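Local coordinates for endoglucanase (Clostridium thermocellum, PDB 2E4T), which probably hydrolyses internal beta-1,4-glucosidic bonds in cellulose and xyloglucan, as the family 44 endoglucanase part of a larger multidomain clostridial enzyme, at residues A[64-69]-A[193-198]; A[237-242]-A[330-335]; A[267-272]-A[348-353]. All coordinates share one frame; numbering follows the deposited sequence.

Contact 1 of 3, residues A[64-69]-A[193-198]; sequences WLHYSD and THPRIH
The imidazole of His66 lies over the bent side chain of Arg196, and Pro195 meets the ring obliquely at its CE1 corner. Arg196 begins the contact near its backbone, where CG stands 3.6 Å from His66 ND1. Its chain then turns at chi2 (-81°), which carries NE over one face of the imidazole, 3.7 Å from His66 CD2 and offset toward the rim. Beyond it the guanidinium is tilted 35° from the ring, with NH2 3.7 Å from His66 NE2. This end of Arg196, with the guanidinium over the ring, is one of two deposited conformers, so it describes only part of the population. Pro195 adds a carbon contact, its CG reaching His66 CE1 at 3.6 Å.

A water joins the same two residues nearer the backbone of Arg196: it accepts from Arg196 N at 2.8 Å and is hydrogen-bonded to His66 ND1, also at 2.8 Å, tying a side chain on one loop to the backbone of the other. In the next shell, the carbonyl of His194 receives the amides of both Ile197 and His198 and so curls the loop, while His194 NE2 bonds to Asn46 O. In the 64-69 segment, Asn59 ND2 hydrogen-bonds to His66 O. The arrangement is a water-bridged loop-to-loop contact of a TIM barrel, between the excursions that follow strands 40-43 and 180-183.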
# COMPACT_ATOMS: atom_id res chain seq x y z
N TRP A 64 -14.18 4.97 -17.97
CA TRP A 64 -14.36 5.56 -19.30
C TRP A 64 -15.24 4.65 -20.19
O TRP A 64 -14.74 3.89 -21.02
CB TRP A 64 -13.05 5.88 -20.01
CG TRP A 64 -13.35 6.79 -21.22
CD1 TRP A 64 -13.60 6.38 -22.51
CD2 TRP A 64 -13.44 8.20 -21.24
NE1 TRP A 64 -13.81 7.46 -23.33
CE2 TRP A 64 -13.72 8.59 -22.58
CE3 TRP A 64 -13.31 9.18 -20.28
CZ2 TRP A 64 -13.85 9.93 -22.98
CZ3 TRP A 64 -13.49 10.53 -20.69
CH2 TRP A 64 -13.74 10.86 -22.00
N LEU A 65 -16.53 4.74 -19.99
CA LEU A 65 -17.55 4.24 -20.96
C LEU A 65 -17.39 2.74 -21.25
O LEU A 65 -17.79 2.25 -22.33
CB LEU A 65 -17.48 5.07 -22.26
CG LEU A 65 -17.67 6.58 -22.06
CD1 LEU A 65 -17.55 7.30 -23.38
CD2 LEU A 65 -18.96 6.92 -21.35
N HIS A 66 -16.83 2.00 -20.31
CA HIS A 66 -16.67 0.56 -20.48
C HIS A 66 -15.88 0.24 -21.75
O HIS A 66 -16.10 -0.79 -22.41
CB HIS A 66 -18.00 -0.21 -20.43
CG HIS A 66 -18.83 0.26 -19.31
ND1 HIS A 66 -18.59 -0.14 -18.00
CD2 HIS A 66 -19.87 1.15 -19.30
CE1 HIS A 66 -19.45 0.54 -17.24
NE2 HIS A 66 -20.23 1.31 -17.99
N TYR A 67 -14.87 1.06 -22.06
CA TYR A 67 -14.03 0.83 -23.24
C TYR A 67 -13.04 -0.31 -23.02
O TYR A 67 -12.29 -0.28 -22.02
CB TYR A 67 -13.18 2.06 -23.60
CG TYR A 67 -13.81 3.00 -24.58
CD1 TYR A 67 -15.16 3.40 -24.49
CD2 TYR A 67 -13.09 3.53 -25.61
CE1 TYR A 67 -15.69 4.34 -25.38
CE2 TYR A 67 -13.63 4.44 -26.54
CZ TYR A 67 -14.95 4.82 -26.43
OH TYR A 67 -15.51 5.74 -27.28
N SER A 68 -12.97 -1.23 -23.98
CA SER A 68 -11.85 -2.16 -24.09
C SER A 68 -10.87 -1.59 -25.10
O SER A 68 -11.25 -1.23 -26.22
CB SER A 68 -12.30 -3.51 -24.60
OG SER A 68 -12.88 -4.28 -23.52
N ASP A 69 -9.58 -1.49 -24.70
CA ASP A 69 -8.62 -0.80 -25.55
C ASP A 69 -7.19 -1.14 -25.09
O ASP A 69 -6.97 -2.08 -24.29
CB ASP A 69 -8.89 0.71 -25.44
CG ASP A 69 -8.71 1.21 -23.99
OD1 ASP A 69 -7.95 0.61 -23.26
OD2 ASP A 69 -9.41 2.16 -23.54
N THR A 193 -17.86 -0.60 -10.61
CA THR A 193 -16.77 -0.22 -11.52
C THR A 193 -16.81 -1.04 -12.81
O THR A 193 -16.50 -0.52 -13.88
CB THR A 193 -15.43 -0.43 -10.79
OG1 THR A 193 -15.49 0.38 -9.60
CG2 THR A 193 -14.26 -0.06 -11.65
N HIS A 194 -17.12 -2.34 -12.68
CA HIS A 194 -17.04 -3.27 -13.80
C HIS A 194 -18.37 -4.04 -14.00
O HIS A 194 -18.37 -5.28 -14.10
CB HIS A 194 -15.89 -4.25 -13.61
CG HIS A 194 -14.57 -3.58 -13.67
ND1 HIS A 194 -14.05 -3.08 -14.85
CD2 HIS A 194 -13.63 -3.39 -12.69
CE1 HIS A 194 -12.85 -2.57 -14.55
NE2 HIS A 194 -12.57 -2.75 -13.27
N PRO A 195 -19.49 -3.32 -14.13
CA PRO A 195 -20.78 -4.01 -14.25
C PRO A 195 -20.90 -4.88 -15.52
O PRO A 195 -21.75 -5.76 -15.55
CB PRO A 195 -21.79 -2.84 -14.27
CG PRO A 195 -21.00 -1.70 -14.88
CD PRO A 195 -19.63 -1.84 -14.21
N ARG A 196 -20.12 -4.57 -16.56
CA ARG A 196 -20.18 -5.37 -17.79
C ARG A 196 -19.42 -6.68 -17.65
O ARG A 196 -19.59 -7.57 -18.52
CB ARG A 196 -19.65 -4.59 -19.01
CG ARG A 196 -20.10 -3.20 -19.26
CD ARG A 196 -21.46 -2.97 -19.94
NE ARG A 196 -22.13 -1.76 -19.81
CZ ARG A 196 -23.00 -1.45 -18.91
NH1 ARG A 196 -23.41 -2.13 -17.82
NH2 ARG A 196 -23.42 -0.23 -19.08
N ILE A 197 -18.59 -6.81 -16.61
CA ILE A 197 -17.94 -8.08 -16.25
C ILE A 197 -18.72 -8.82 -15.19
O ILE A 197 -18.92 -10.04 -15.28
CB ILE A 197 -16.48 -7.80 -15.76
CG1 ILE A 197 -15.65 -7.21 -16.87
CG2 ILE A 197 -15.87 -9.14 -15.21
CD1 ILE A 197 -14.22 -6.85 -16.47
N HIS A 198 -19.16 -8.08 -14.15
CA HIS A 198 -19.69 -8.70 -12.93
C HIS A 198 -20.86 -7.86 -12.44
O HIS A 198 -20.75 -7.11 -11.45
CB HIS A 198 -18.58 -8.75 -11.88
CG HIS A 198 -18.89 -9.60 -10.69
ND1 HIS A 198 -19.85 -9.31 -9.75
CD2 HIS A 198 -18.32 -10.76 -10.31
CE1 HIS A 198 -19.88 -10.28 -8.83
NE2 HIS A 198 -18.94 -11.16 -9.16
O HOH W 1 -18.04 -2.71 -16.93

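Contact 2 of 3, residues A[237-242]-A[330-335]; sequences AYETLQ and QWKKDF
Glu239 and Lys332 form a salt bridge between helix 235-240 and the residue that follows helix 327-331, with Lys332 NZ donating to Glu239 OE1 over 2.8 Å. The ammonium arrives on the syn lone pair of OE1, the side of the second oxygen, and Glu239 OE2 is itself 3.4 Å from Lys332 NZ. The ammonium therefore bonds to one oxygen while the other stays close to the charge. Glu239 gets there by reaching straight out of helix 235-240: CG is anti to the backbone N (chi1 -164°) and the chain runs extended beyond it. Lys332 instead bends at chi2 (-66°) before straightening. The two side chains cross at about a right angle. Lys332 CE, being bonded to NZ, also comes within 3.3 Å of Glu239 OE1.

This close polar junction has a looser flank. Glu239 OE2 comes no nearer than 4.2 Å to Phe335 CE2, approaching the ring obliquely, with the carboxylate and ring planes 49° apart. Phe335 is buried and meets the ring of Trp256, whereas Glu239 and Lys332 both remain partly exposed, and Lys332 also rests on Phe235. The backbone bond from Phe335 N to Lys332 O closes the turn from which both side chains face Glu239.

The 2.8 Å pairing of opposite charges probably favours the charged forms of both partners, though partial exposure probably tempers its strength; it joins the short helix 235-240 to the chain just beyond helix 327-331.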
# COMPACT_ATOMS: atom_id res chain seq x y z
N ALA A 237 -16.52 -1.81 2.90
CA ALA A 237 -16.18 -3.15 2.45
C ALA A 237 -15.52 -3.98 3.56
O ALA A 237 -15.77 -5.19 3.69
CB ALA A 237 -15.30 -3.12 1.21
N TYR A 238 -14.65 -3.33 4.37
CA TYR A 238 -14.08 -4.03 5.54
C TYR A 238 -15.21 -4.55 6.43
O TYR A 238 -15.11 -5.63 7.03
CB TYR A 238 -13.24 -3.11 6.44
CG TYR A 238 -12.04 -2.39 5.87
CD1 TYR A 238 -11.74 -2.27 4.51
CD2 TYR A 238 -11.22 -1.70 6.79
CE1 TYR A 238 -10.71 -1.45 4.08
CE2 TYR A 238 -10.18 -0.90 6.36
CZ TYR A 238 -9.91 -0.75 5.02
OH TYR A 238 -8.91 0.09 4.65
N GLU A 239 -16.26 -3.72 6.59
CA GLU A 239 -17.27 -4.07 7.59
C GLU A 239 -18.26 -5.12 7.08
O GLU A 239 -18.54 -6.10 7.79
CB GLU A 239 -18.02 -2.82 8.08
CG GLU A 239 -18.77 -3.14 9.36
CD GLU A 239 -19.63 -2.04 9.91
OE1 GLU A 239 -19.61 -0.91 9.44
OE2 GLU A 239 -20.36 -2.33 10.91
N THR A 240 -18.80 -4.94 5.88
CA THR A 240 -19.92 -5.75 5.40
C THR A 240 -19.76 -6.15 3.92
O THR A 240 -20.74 -6.62 3.31
CB THR A 240 -21.26 -4.97 5.52
OG1 THR A 240 -21.19 -3.86 4.61
CG2 THR A 240 -21.53 -4.51 6.94
N LEU A 241 -18.57 -5.98 3.34
CA LEU A 241 -18.38 -6.25 1.92
C LEU A 241 -19.43 -5.46 1.12
O LEU A 241 -20.02 -5.91 0.16
CB LEU A 241 -18.34 -7.74 1.62
CG LEU A 241 -17.77 -8.14 0.24
CD1 LEU A 241 -16.28 -7.80 0.14
CD2 LEU A 241 -17.99 -9.64 0.02
N GLN A 242 -19.61 -4.18 1.51
CA GLN A 242 -20.56 -3.28 0.86
C GLN A 242 -21.98 -3.87 0.86
O GLN A 242 -22.65 -4.00 -0.15
CB GLN A 242 -20.14 -2.86 -0.54
CG GLN A 242 -20.87 -1.66 -1.10
CD GLN A 242 -20.17 -0.39 -0.90
OE1 GLN A 242 -19.49 -0.18 0.09
NE2 GLN A 242 -20.30 0.48 -1.87
N GLN A 330 -17.21 9.07 13.72
CA GLN A 330 -18.47 9.20 14.47
C GLN A 330 -19.11 7.85 14.78
O GLN A 330 -19.48 7.58 15.95
CB GLN A 330 -19.42 10.10 13.71
CG GLN A 330 -20.76 10.19 14.42
CD GLN A 330 -21.65 11.26 13.89
OE1 GLN A 330 -21.20 12.09 13.09
NE2 GLN A 330 -22.89 11.28 14.34
N TRP A 331 -19.27 7.00 13.75
CA TRP A 331 -20.13 5.83 13.86
C TRP A 331 -19.39 4.52 14.06
O TRP A 331 -20.04 3.51 14.38
CB TRP A 331 -21.05 5.71 12.63
CG TRP A 331 -22.01 6.84 12.49
CD1 TRP A 331 -21.90 7.93 11.67
CD2 TRP A 331 -23.21 7.03 13.24
NE1 TRP A 331 -22.99 8.76 11.82
CE2 TRP A 331 -23.82 8.22 12.77
CE3 TRP A 331 -23.90 6.27 14.21
CZ2 TRP A 331 -25.05 8.68 13.23
CZ3 TRP A 331 -25.14 6.74 14.69
CH2 TRP A 331 -25.69 7.93 14.18
N LYS A 332 -18.07 4.52 13.86
CA LYS A 332 -17.33 3.26 13.82
C LYS A 332 -16.16 3.26 14.81
O LYS A 332 -15.12 2.64 14.58
CB LYS A 332 -16.84 2.93 12.40
CG LYS A 332 -17.97 2.96 11.37
CD LYS A 332 -19.00 1.87 11.59
CE LYS A 332 -20.20 2.06 10.66
NZ LYS A 332 -21.17 0.98 10.79
N LYS A 333 -16.36 3.94 15.97
CA LYS A 333 -15.32 3.98 17.00
C LYS A 333 -14.87 2.59 17.44
O LYS A 333 -13.71 2.42 17.86
CB LYS A 333 -15.80 4.76 18.22
CG LYS A 333 -15.93 6.27 17.94
CD LYS A 333 -16.50 6.97 19.17
CE LYS A 333 -16.52 8.51 19.00
NZ LYS A 333 -17.43 8.90 17.98
N ASP A 334 -15.76 1.60 17.39
CA ASP A 334 -15.40 0.26 17.79
C ASP A 334 -14.32 -0.38 16.92
O ASP A 334 -13.74 -1.39 17.32
CB ASP A 334 -16.63 -0.64 17.81
CG ASP A 334 -16.37 -2.01 18.40
OD1 ASP A 334 -15.89 -2.07 19.55
OD2 ASP A 334 -16.74 -3.04 17.77
N PHE A 335 -14.05 0.22 15.75
CA PHE A 335 -13.07 -0.32 14.81
C PHE A 335 -11.82 0.56 14.68
O PHE A 335 -10.98 0.30 13.82
CB PHE A 335 -13.71 -0.53 13.43
CG PHE A 335 -14.84 -1.52 13.47
CD1 PHE A 335 -14.56 -2.89 13.35
CD2 PHE A 335 -16.16 -1.11 13.59
CE1 PHE A 335 -15.58 -3.79 13.39
CE2 PHE A 335 -17.21 -2.04 13.60
CZ PHE A 335 -16.91 -3.37 13.50

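Contact 3 of 3, residues A[267-272]-A[348-353]; sequences KASDEE and KYYPGT
A type II beta turn, Tyr350 to Thr353, leads from helix 338-349 into barrel strand 354-360, and its first side chain packs against the last turns of helix 257-272. Tyr350 CG is anti to the backbone N (chi1 -162°), which sends the phenol to the helix, where its hydroxyl meets Ser269. The Tyr350 OH lies 3.1 Å from Ser269 OG and 3.3 Å from Ser269 CB, so both the oxygen and the carbon of the serine bear on the end of the tyrosine. The serine has firm partners of its own: Ser269 OG is hydrogen-bonded to Met265 O, one helical turn back, and to Leu276 N, just past the end of the helix. The residue that receives the phenol is thus anchored to its own chain.

The turn is braced from within. Thr353 OG1 donates to Tyr350 O over 2.7 Å, tilted 27° from the carbonyl plane, and Thr353 N reaches the same oxygen at 3.2 Å from the same face. In this position Thr353 OG1 also lies over one face of the Tyr350 ring, offset toward its rim. Gly352, with positive phi, occupies the third position of the turn. Arg275 adds a further tie, bonding to Pro351 O and to Thr353 OG1.

Tyr350 also touches Lys266 and Leu277, and the preceding Tyr349 lies along helix 257-272 at Leu262. The contact therefore joins the end of that helix, which leads on toward strand 279-284, to the entry of the adjacent strand 354-360.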
# COMPACT_ATOMS: atom_id res chain seq x y z
N LYS A 267 -9.55 -21.53 7.40
CA LYS A 267 -10.21 -22.83 7.33
C LYS A 267 -9.80 -23.53 6.02
O LYS A 267 -9.50 -24.73 6.01
CB LYS A 267 -11.73 -22.63 7.41
CG LYS A 267 -12.62 -23.85 7.18
CD LYS A 267 -14.12 -23.55 7.29
CE LYS A 267 -14.94 -24.82 7.30
NZ LYS A 267 -15.10 -25.31 5.90
N ALA A 268 -9.86 -22.79 4.89
CA ALA A 268 -9.51 -23.38 3.63
C ALA A 268 -8.06 -23.82 3.63
O ALA A 268 -7.71 -24.88 3.05
CB ALA A 268 -9.76 -22.41 2.48
N SER A 269 -7.15 -23.01 4.20
CA SER A 269 -5.74 -23.37 4.27
C SER A 269 -5.55 -24.63 5.14
O SER A 269 -4.73 -25.49 4.78
CB SER A 269 -4.97 -22.20 4.89
OG SER A 269 -5.07 -21.05 4.01
N ASP A 270 -6.25 -24.71 6.27
CA ASP A 270 -6.17 -25.89 7.15
C ASP A 270 -6.66 -27.13 6.44
O ASP A 270 -6.09 -28.21 6.67
CB ASP A 270 -6.95 -25.61 8.42
CG ASP A 270 -6.22 -24.65 9.38
OD1 ASP A 270 -5.04 -24.33 9.14
OD2 ASP A 270 -6.87 -24.23 10.34
N GLU A 271 -7.68 -27.00 5.59
CA GLU A 271 -8.16 -28.15 4.83
C GLU A 271 -7.20 -28.54 3.75
O GLU A 271 -7.00 -29.75 3.45
CB GLU A 271 -9.52 -27.85 4.24
CG GLU A 271 -10.60 -27.69 5.31
CD GLU A 271 -11.91 -27.13 4.84
OE1 GLU A 271 -12.03 -26.84 3.63
OE2 GLU A 271 -12.86 -26.99 5.66
N GLU A 272 -6.56 -27.56 3.10
CA GLU A 272 -5.66 -27.81 2.01
C GLU A 272 -4.28 -28.31 2.47
O GLU A 272 -3.59 -29.06 1.77
CB GLU A 272 -5.46 -26.54 1.15
CG GLU A 272 -4.52 -26.64 0.01
CD GLU A 272 -4.93 -27.60 -1.09
OE1 GLU A 272 -6.10 -28.02 -1.18
OE2 GLU A 272 -4.05 -27.97 -1.90
N LYS A 348 -6.56 -13.02 16.00
CA LYS A 348 -7.65 -13.86 16.45
C LYS A 348 -8.03 -14.91 15.43
O LYS A 348 -8.41 -16.03 15.81
CB LYS A 348 -8.89 -12.97 16.76
CG LYS A 348 -8.77 -12.15 18.06
CD LYS A 348 -9.91 -11.15 18.25
CE LYS A 348 -9.82 -10.54 19.66
NZ LYS A 348 -10.58 -9.30 19.76
N TYR A 349 -8.01 -14.57 14.13
CA TYR A 349 -8.59 -15.42 13.10
C TYR A 349 -7.60 -16.05 12.13
O TYR A 349 -7.91 -17.10 11.54
CB TYR A 349 -9.68 -14.70 12.35
CG TYR A 349 -10.91 -14.48 13.20
CD1 TYR A 349 -11.21 -13.25 13.77
CD2 TYR A 349 -11.82 -15.55 13.44
CE1 TYR A 349 -12.33 -13.08 14.58
CE2 TYR A 349 -12.94 -15.38 14.25
CZ TYR A 349 -13.21 -14.13 14.78
OH TYR A 349 -14.32 -14.00 15.56
N TYR A 350 -6.42 -15.44 11.90
CA TYR A 350 -5.45 -16.11 11.04
C TYR A 350 -4.04 -15.64 11.40
O TYR A 350 -3.39 -14.85 10.66
CB TYR A 350 -5.74 -15.93 9.55
CG TYR A 350 -5.04 -16.91 8.63
CD1 TYR A 350 -5.42 -17.02 7.30
CD2 TYR A 350 -4.05 -17.75 9.10
CE1 TYR A 350 -4.82 -17.92 6.45
CE2 TYR A 350 -3.45 -18.70 8.27
CZ TYR A 350 -3.82 -18.78 6.94
OH TYR A 350 -3.23 -19.69 6.08
N PRO A 351 -3.53 -16.07 12.56
CA PRO A 351 -2.23 -15.60 13.02
C PRO A 351 -1.16 -15.82 11.96
O PRO A 351 -1.15 -16.82 11.24
CB PRO A 351 -1.94 -16.45 14.28
CG PRO A 351 -3.23 -16.93 14.73
CD PRO A 351 -4.18 -16.97 13.53
N GLY A 352 -0.22 -14.86 11.88
CA GLY A 352 0.87 -15.00 10.94
C GLY A 352 0.59 -14.36 9.57
O GLY A 352 1.50 -14.23 8.75
N THR A 353 -0.66 -13.98 9.32
CA THR A 353 -1.00 -13.24 8.11
C THR A 353 -0.40 -11.83 8.21
O THR A 353 -0.43 -11.21 9.28
CB THR A 353 -2.53 -13.20 7.95
OG1 THR A 353 -3.02 -14.55 7.97
CG2 THR A 353 -2.97 -12.53 6.67

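Overall arrangement
From the N terminus, contact 1 comes first: it brings 64-69 back to 193-198, closing a loop that holds barrel strands 104-109 and 180-183, and is complete before the others begin. Contact 2 then opens at 237-242, after strand 226-232, and contact 3 opens at 267-272 before contact 2 closes at 330-335; contact 3 closes last, at 348-353, so these two cross. Both span strand 279-284. Contacts 1 and 2 join excursions that follow barrel strands, whereas contact 3 ties helix 257-272 to the approach to strand 354-360. None touches another: contact 2 lies about 9 Å from each neighbour, nearest atoms, and contacts 1 and 3 are about 19 Å apart.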